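Local atomic coordinates of A rubisco-like protein (Burkholderia fungorum, PDB entry 3NWR), a protein that is a RuBisCO-like member of the RuBisCO large-chain family, classed as a lyase, whose precise reaction is not established. Residues Leu100-Leu110 with Leu134-Phe142. Residues are numbered along the deposited sequence; the frame is centred on the assembly and turned at random.
Sequences LANIDANLPTL and LPASYRARF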
loop_
_atom_site.group_PDB
_atom_site.type_symbol
_atom_site.label_atom_id
_atom_site.label_comp_id
_atom_site.label_asym_id
_atom_site.label_seq_id
_atom_site.Cartn_x
_atom_site.Cartn_y
_atom_site.Cartn_z
ATOM N N LEU A 100 -19.114 6.723 -11.960
ATOM C CA LEU A 100 -17.865 7.467 -12.110
ATOM C C LEU A 100 -17.940 8.865 -11.514
ATOM O O LEU A 100 -16.939 9.411 -11.048
ATOM C CB LEU A 100 -17.470 7.553 -13.582
ATOM C CG LEU A 100 -17.214 6.207 -14.247
ATOM C CD1 LEU A 100 -16.782 6.380 -15.707
ATOM C CD2 LEU A 100 -16.165 5.410 -13.473
ATOM N N ALA A 101 -19.129 9.454 -11.525
ATOM C CA ALA A 101 -19.296 10.795 -10.980
ATOM C C ALA A 101 -18.922 10.873 -9.489
ATOM O O ALA A 101 -18.586 11.942 -8.989
ATOM C CB ALA A 101 -20.731 11.279 -11.201
ATOM N N ASN A 102 -18.977 9.743 -8.789
ATOM C CA ASN A 102 -18.567 9.710 -7.383
ATOM C C ASN A 102 -17.069 9.947 -7.218
ATOM O O ASN A 102 -16.622 10.414 -6.161
ATOM C CB ASN A 102 -18.893 8.356 -6.743
ATOM C CG ASN A 102 -20.368 8.163 -6.475
ATOM O OD1 ASN A 102 -21.193 8.992 -6.844
ATOM N ND2 ASN A 102 -20.707 7.054 -5.823
ATOM N N ILE A 103 -16.297 9.610 -8.254
ATOM C CA ILE A 103 -14.841 9.535 -8.129
ATOM C C ILE A 103 -14.132 10.596 -8.967
ATOM O O ILE A 103 -13.136 11.184 -8.547
ATOM C CB ILE A 103 -14.329 8.143 -8.575
ATOM C CG1 ILE A 103 -15.213 7.025 -8.000
ATOM C CG2 ILE A 103 -12.861 7.949 -8.196
ATOM C CD1 ILE A 103 -14.880 5.638 -8.536
ATOM N N ASP A 104 -14.649 10.826 -10.169
ATOM C CA ASP A 104 -13.897 11.533 -11.196
ATOM C C ASP A 104 -12.506 10.912 -11.398
ATOM O O ASP A 104 -12.300 9.754 -11.029
ATOM C CB ASP A 104 -13.857 13.039 -10.946
ATOM C CG ASP A 104 -14.859 13.785 -11.819
ATOM O OD1 ASP A 104 -15.453 13.144 -12.718
ATOM O OD2 ASP A 104 -15.066 14.999 -11.611
ATOM N N ALA A 105 -11.575 11.646 -12.003
ATOM C CA ALA A 105 -10.303 11.039 -12.421
ATOM C C ALA A 105 -9.253 11.100 -11.324
ATOM O O ALA A 105 -8.146 11.583 -11.529
ATOM C CB ALA A 105 -9.780 11.698 -13.699
ATOM N N ASN A 106 -9.623 10.582 -10.166
ATOM C CA ASN A 106 -8.823 10.664 -8.955
ATOM C C ASN A 106 -8.342 9.257 -8.603
ATOM O O ASN A 106 -9.103 8.445 -8.057
ATOM C CB ASN A 106 -9.715 11.230 -7.839
ATOM C CG ASN A 106 -8.941 11.571 -6.575
ATOM O OD1 ASN A 106 -8.267 10.717 -5.993
ATOM N ND2 ASN A 106 -9.043 12.824 -6.136
ATOM N N LEU A 107 -7.084 8.970 -8.935
ATOM C CA LEU A 107 -6.547 7.615 -8.815
ATOM C C LEU A 107 -6.530 7.083 -7.378
ATOM O O LEU A 107 -7.044 5.990 -7.125
ATOM C CB LEU A 107 -5.164 7.524 -9.464
ATOM C CG LEU A 107 -4.525 6.130 -9.514
ATOM C CD1 LEU A 107 -5.498 5.058 -10.024
ATOM C CD2 LEU A 107 -3.272 6.169 -10.389
ATOM N N PRO A 108 -5.950 7.834 -6.427
ATOM C CA PRO A 108 -5.971 7.265 -5.068
ATOM C C PRO A 108 -7.377 7.149 -4.455
ATOM O O PRO A 108 -7.622 6.239 -3.665
ATOM C CB PRO A 108 -5.055 8.208 -4.276
ATOM C CG PRO A 108 -5.101 9.523 -5.039
ATOM C CD PRO A 108 -5.200 9.105 -6.495
ATOM N N THR A 109 -8.303 8.031 -4.811
ATOM C CA THR A 109 -9.667 7.861 -4.319
ATOM C C THR A 109 -10.407 6.731 -5.035
ATOM O O THR A 109 -11.260 6.076 -4.441
ATOM C CB THR A 109 -10.439 9.188 -4.312
ATOM O OG1 THR A 109 -9.728 10.100 -3.476
ATOM C CG2 THR A 109 -11.855 8.997 -3.754
ATOM N N LEU A 110 -10.040 6.461 -6.286
ATOM C CA LEU A 110 -10.535 5.261 -6.955
ATOM C C LEU A 110 -10.142 4.035 -6.127
ATOM O O LEU A 110 -10.969 3.161 -5.863
ATOM C CB LEU A 110 -9.967 5.176 -8.376
ATOM C CG LEU A 110 -10.233 3.873 -9.128
ATOM C CD1 LEU A 110 -11.723 3.595 -9.189
ATOM C CD2 LEU A 110 -9.630 3.892 -10.532
ATOM N N LEU A 134 -12.895 -0.626 -16.668
ATOM C CA LEU A 134 -13.091 0.807 -16.834
ATOM C C LEU A 134 -13.404 1.138 -18.290
ATOM O O LEU A 134 -12.832 0.539 -19.198
ATOM C CB LEU A 134 -11.817 1.558 -16.414
ATOM C CG LEU A 134 -11.610 1.857 -14.916
ATOM C CD1 LEU A 134 -11.624 0.600 -14.071
ATOM C CD2 LEU A 134 -10.305 2.614 -14.692
ATOM N N PRO A 135 -14.303 2.107 -18.518
ATOM C CA PRO A 135 -14.534 2.576 -19.890
ATOM C C PRO A 135 -13.300 3.273 -20.420
ATOM O O PRO A 135 -12.564 3.897 -19.654
ATOM C CB PRO A 135 -15.667 3.606 -19.735
ATOM C CG PRO A 135 -16.258 3.373 -18.383
ATOM C CD PRO A 135 -15.154 2.797 -17.536
ATOM N N ALA A 136 -13.073 3.172 -21.727
ATOM C CA ALA A 136 -11.939 3.834 -22.357
ATOM C C ALA A 136 -11.912 5.339 -22.093
ATOM O O ALA A 136 -10.852 5.917 -21.861
ATOM C CB ALA A 136 -11.946 3.561 -23.863
ATOM N N SER A 137 -13.078 5.976 -22.142
ATOM C CA SER A 137 -13.154 7.420 -21.942
ATOM C C SER A 137 -12.725 7.828 -20.534
ATOM O O SER A 137 -12.225 8.930 -20.322
ATOM C CB SER A 137 -14.565 7.936 -22.245
ATOM O OG SER A 137 -15.547 7.296 -21.441
ATOM N N TYR A 138 -12.929 6.935 -19.573
ATOM C CA TYR A 138 -12.473 7.184 -18.207
ATOM C C TYR A 138 -10.966 6.929 -18.097
ATOM O O TYR A 138 -10.223 7.743 -17.536
ATOM C CB TYR A 138 -13.248 6.295 -17.235
ATOM C CG TYR A 138 -12.980 6.537 -15.766
ATOM C CD1 TYR A 138 -13.209 7.783 -15.181
ATOM C CD2 TYR A 138 -12.542 5.498 -14.946
ATOM C CE1 TYR A 138 -12.985 7.992 -13.816
ATOM C CE2 TYR A 138 -12.310 5.699 -13.589
ATOM C CZ TYR A 138 -12.531 6.946 -13.036
ATOM O OH TYR A 138 -12.313 7.148 -11.686
ATOM N N ARG A 139 -10.513 5.807 -18.638
ATOM C CA ARG A 139 -9.083 5.485 -18.634
ATOM C C ARG A 139 -8.245 6.626 -19.219
ATOM O O ARG A 139 -7.147 6.929 -18.743
ATOM C CB ARG A 139 -8.841 4.187 -19.413
ATOM C CG ARG A 139 -7.451 3.569 -19.245
ATOM C CD ARG A 139 -6.451 4.092 -20.277
ATOM N NE ARG A 139 -5.105 3.597 -19.995
ATOM C CZ ARG A 139 -4.259 4.199 -19.166
ATOM N NH1 ARG A 139 -4.623 5.325 -18.552
ATOM N NH2 ARG A 139 -3.052 3.687 -18.944
ATOM N N ALA A 140 -8.782 7.261 -20.253
ATOM C CA ALA A 140 -8.105 8.361 -20.926
ATOM C C ALA A 140 -7.840 9.566 -20.025
ATOM O O ALA A 140 -7.006 10.407 -20.354
ATOM C CB ALA A 140 -8.917 8.795 -22.166
ATOM N N ARG A 141 -8.542 9.653 -18.897
ATOM C CA ARG A 141 -8.416 10.800 -18.013
ATOM C C ARG A 141 -7.282 10.607 -17.012
ATOM O O ARG A 141 -7.000 11.484 -16.205
ATOM C CB ARG A 141 -9.741 11.067 -17.294
ATOM C CG ARG A 141 -10.874 11.415 -18.257
ATOM C CD ARG A 141 -12.241 11.296 -17.594
ATOM N NE ARG A 141 -12.431 12.268 -16.522
ATOM C CZ ARG A 141 -13.453 12.255 -15.670
ATOM N NH1 ARG A 141 -14.390 11.315 -15.749
ATOM N NH2 ARG A 141 -13.536 13.185 -14.728
ATOM N N PHE A 142 -6.625 9.455 -17.093
ATOM C CA PHE A 142 -5.444 9.198 -16.274
ATOM C C PHE A 142 -4.192 9.275 -17.143
ATOM O O PHE A 142 -4.182 9.993 -18.143
ATOM C CB PHE A 142 -5.592 7.852 -15.560
ATOM C CG PHE A 142 -6.778 7.801 -14.627
ATOM C CD1 PHE A 142 -6.626 8.074 -13.277
ATOM C CD2 PHE A 142 -8.044 7.509 -15.107
ATOM C CE1 PHE A 142 -7.718 8.033 -12.411
ATOM C CE2 PHE A 142 -9.151 7.464 -14.252
ATOM C CZ PHE A 142 -8.986 7.729 -12.896
HETATM O O HOH W 1 -6.096 11.718 -13.489
#
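Tyr138 is the bump of this contact, and the turn at Leu100-Ala105 and the start of helix 107-114 form the hollow that receives it. Its ring lies between two apolar groups. Leu100 CD2 sits squarely over one face, 3.8 Å from the ring centroid and 7° off the normal, a CH-pi contact. Phe142, from the same segment as the tyrosine, puts CE2 over the opposite face. CG of Tyr138 is anti to the backbone N (chi1 -174°), which carries the ring out between these neighbours. Its hydroxyl reaches the bottom of the hollow and donates to Asp104 O, with Tyr138 OH to Asp104 O at 2.7 Å. Ile103 CG2 packs against the same hydroxyl. Leu110 CD2 approaches the ring obliquely and also meets Leu134 CD2, while Leu100 CD1 touches Pro135 CG.

Phe142 fills a second recess, between Ala105 and Leu107. Ala105 CB lies over one face of its ring, offset toward the rim, and Leu107 N comes at the edge. Ala105 CB also packs on Arg141 CB, 3.7 Å away. A water bridges Ala105 O and Arg141 O.

Arg141 bends at chi3 (65°), and its NH2 donates to Asp104 OD1 at 2.8 Å through a nearly straight hydrogen bond that is part of a salt bridge. The carboxylate is met from above its plane.

The contact joins the connections that follow strands 89-99 and 126-133 of the RuBisCO-type N-terminal domain, each of which carries a helix. Leu15 of strand 14-23 packs on Leu100, Ile103, Leu110 and Tyr138. Asp104 is held twice. Its carbonyl satisfies the buried Tyr138 hydroxyl, while its carboxylate pairs with Arg141 toward solvent, where the charges are probably partly screened.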